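Local atomic coordinates of phosphoinositol-specific phospholipase C (Pseudomonas sp., PDB entry 5FYP), a protein that probably cleaves the phosphodiester bond of phosphoinositides in a calcium-dependent manner, as a bacterial phospholipase C with a TIM-barrel-type catalytic domain. Residues A[96-101]-A[137-142]. Numbering follows the deposited sequence.
Sequences ACLNDV and DELVAR
Leu98 meets Val140 and Leu139 through a single methyl group, and the direct contact between 96-101 and 137-142 is wholly apolar. CD1 of Leu98 lies 4.0 Å from CG1 of Val140, the tighter of the two approaches, where the side chains meet at an oblique crossing, and 4.4 Å from CD2 of Leu139, so the leucine tip is met by one branch from each of two consecutive residues. The torsions explain the reach: Leu98 is extended at its second torsion (chi2 180°), which carries CD1 outward from its own helix, while chi1 of -58° sets CG1 of Val140, the methyl touching CD1, anti to its carbonyl carbon and beside the backbone N. Leu98 and Val140 are also the nearest backbone pair, with their CA atoms 7.8 Å apart, and the two segments together bury 83 Å², a modest interface.

No hydrogen bond joins the segments. A polar link between the helices is the salt bridge from Arg142 NH1 to Glu95, next to 96-101 on helix 94-107. A disulfide from Cys97 ties that helix covalently to Cys84.

Leu98 also packs on Leu49 of strand 46-52 and Leu116 of strand 114-120, whereas Leu139 touches Trp66. The buried methyl cluster therefore joins neighbouring helices to each other and to adjacent parallel strands, an apolar helix-on-sheet layer characteristic of the outer shell of a TIM-barrel-type phospholipase C domain.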
loop_
_atom_site.group_PDB
_atom_site.type_symbol
_atom_site.label_atom_id
_atom_site.label_comp_id
_atom_site.label_asym_id
_atom_site.label_seq_id
_atom_site.Cartn_x
_atom_site.Cartn_y
_atom_site.Cartn_z
ATOM N N ALA A 96 6.559 -15.343 -3.412
ATOM C CA ALA A 96 5.855 -16.273 -2.517
ATOM C C ALA A 96 4.881 -15.534 -1.576
ATOM O O ALA A 96 3.736 -15.953 -1.358
ATOM C CB ALA A 96 6.837 -17.067 -1.705
ATOM N N CYS A 97 5.350 -14.432 -1.014
ATOM C CA CYS A 97 4.513 -13.615 -0.143
ATOM C C CYS A 97 3.287 -13.072 -0.887
ATOM O O CYS A 97 2.170 -13.086 -0.369
ATOM C CB CYS A 97 5.292 -12.464 0.483
ATOM S SG CYS A 97 6.623 -12.946 1.609
ATOM N N LEU A 98 3.520 -12.585 -2.095
ATOM C CA LEU A 98 2.416 -12.104 -2.913
ATOM C C LEU A 98 1.415 -13.233 -3.215
ATOM O O LEU A 98 0.197 -13.023 -3.174
ATOM C CB LEU A 98 2.929 -11.479 -4.203
ATOM C CG LEU A 98 3.817 -10.251 -4.042
ATOM C CD1 LEU A 98 4.242 -9.759 -5.414
ATOM C CD2 LEU A 98 3.146 -9.132 -3.280
ATOM N N ASN A 99 1.922 -14.423 -3.510
ATOM C CA ASN A 99 1.042 -15.567 -3.744
ATOM C C ASN A 99 0.226 -15.978 -2.534
ATOM O O ASN A 99 -0.924 -16.403 -2.691
ATOM C CB ASN A 99 1.826 -16.745 -4.288
ATOM C CG ASN A 99 1.888 -16.719 -5.799
ATOM O OD1 ASN A 99 0.860 -16.558 -6.476
ATOM N ND2 ASN A 99 3.060 -16.918 -6.333
ATOM N N ASP A 100 0.771 -15.770 -1.335
ATOM C CA ASP A 100 -0.037 -16.032 -0.135
ATOM C C ASP A 100 -1.281 -15.125 -0.128
ATOM O O ASP A 100 -2.384 -15.559 0.203
ATOM C CB ASP A 100 0.769 -15.775 1.132
ATOM C CG ASP A 100 1.724 -16.899 1.463
ATOM O OD1 ASP A 100 1.605 -17.990 0.881
ATOM O OD2 ASP A 100 2.586 -16.643 2.320
ATOM N N VAL A 101 -1.128 -13.871 -0.535
ATOM C CA VAL A 101 -2.261 -12.931 -0.615
ATOM C C VAL A 101 -3.211 -13.356 -1.729
ATOM O O VAL A 101 -4.426 -13.378 -1.550
ATOM C CB VAL A 101 -1.776 -11.487 -0.797
ATOM C CG1 VAL A 101 -2.960 -10.548 -0.914
ATOM C CG2 VAL A 101 -0.892 -11.095 0.372
ATOM N N ASP A 137 6.382 -4.425 -12.256
ATOM C CA ASP A 137 4.999 -4.474 -12.732
ATOM C C ASP A 137 4.683 -5.845 -13.319
ATOM O O ASP A 137 3.577 -6.356 -13.106
ATOM C CB ASP A 137 4.711 -3.397 -13.759
ATOM C CG ASP A 137 4.345 -2.050 -13.151
ATOM O OD1 ASP A 137 4.345 -1.923 -11.902
ATOM O OD2 ASP A 137 3.975 -1.161 -13.929
ATOM N N GLU A 138 5.620 -6.415 -14.062
ATOM C CA GLU A 138 5.347 -7.699 -14.682
ATOM C C GLU A 138 5.159 -8.796 -13.625
ATOM O O GLU A 138 4.300 -9.647 -13.771
ATOM C CB GLU A 138 6.427 -8.040 -15.718
ATOM C CG GLU A 138 6.271 -7.199 -16.980
ATOM C CD GLU A 138 7.326 -7.376 -18.041
ATOM O OE1 GLU A 138 8.343 -8.010 -17.789
ATOM O OE2 GLU A 138 7.120 -6.819 -19.126
ATOM N N LEU A 139 5.964 -8.756 -12.559
ATOM C CA LEU A 139 5.807 -9.712 -11.462
ATOM C C LEU A 139 4.428 -9.566 -10.816
ATOM O O LEU A 139 3.726 -10.554 -10.648
ATOM C CB LEU A 139 6.892 -9.518 -10.398
ATOM C CG LEU A 139 6.658 -10.254 -9.080
ATOM C CD1 LEU A 139 6.604 -11.752 -9.311
ATOM C CD2 LEU A 139 7.730 -9.927 -8.060
ATOM N N VAL A 140 4.079 -8.346 -10.406
ATOM C CA VAL A 140 2.843 -8.222 -9.652
ATOM C C VAL A 140 1.620 -8.558 -10.526
ATOM O O VAL A 140 0.650 -9.113 -10.037
ATOM C CB VAL A 140 2.714 -6.870 -8.929
ATOM C CG1 VAL A 140 3.911 -6.672 -7.972
ATOM C CG2 VAL A 140 2.578 -5.691 -9.865
ATOM N N ALA A 141 1.705 -8.226 -11.806
ATOM C CA ALA A 141 0.623 -8.558 -12.739
ATOM C C ALA A 141 0.526 -10.069 -12.964
ATOM O O ALA A 141 -0.550 -10.613 -13.048
ATOM C CB ALA A 141 0.813 -7.837 -14.066
ATOM N N ARG A 142 1.667 -10.721 -13.050
ATOM C CA ARG A 142 1.691 -12.187 -13.222
ATOM C C ARG A 142 1.077 -12.903 -12.024
ATOM O O ARG A 142 0.324 -13.851 -12.171
ATOM C CB ARG A 142 3.111 -12.672 -13.464
ATOM C CG ARG A 142 3.218 -14.155 -13.694
ATOM C CD ARG A 142 4.573 -14.495 -14.318
ATOM N NE ARG A 142 5.692 -14.028 -13.498
ATOM C CZ ARG A 142 6.072 -14.585 -12.349
ATOM N NH1 ARG A 142 5.435 -15.633 -11.857
ATOM N NH2 ARG A 142 7.099 -14.077 -11.683
#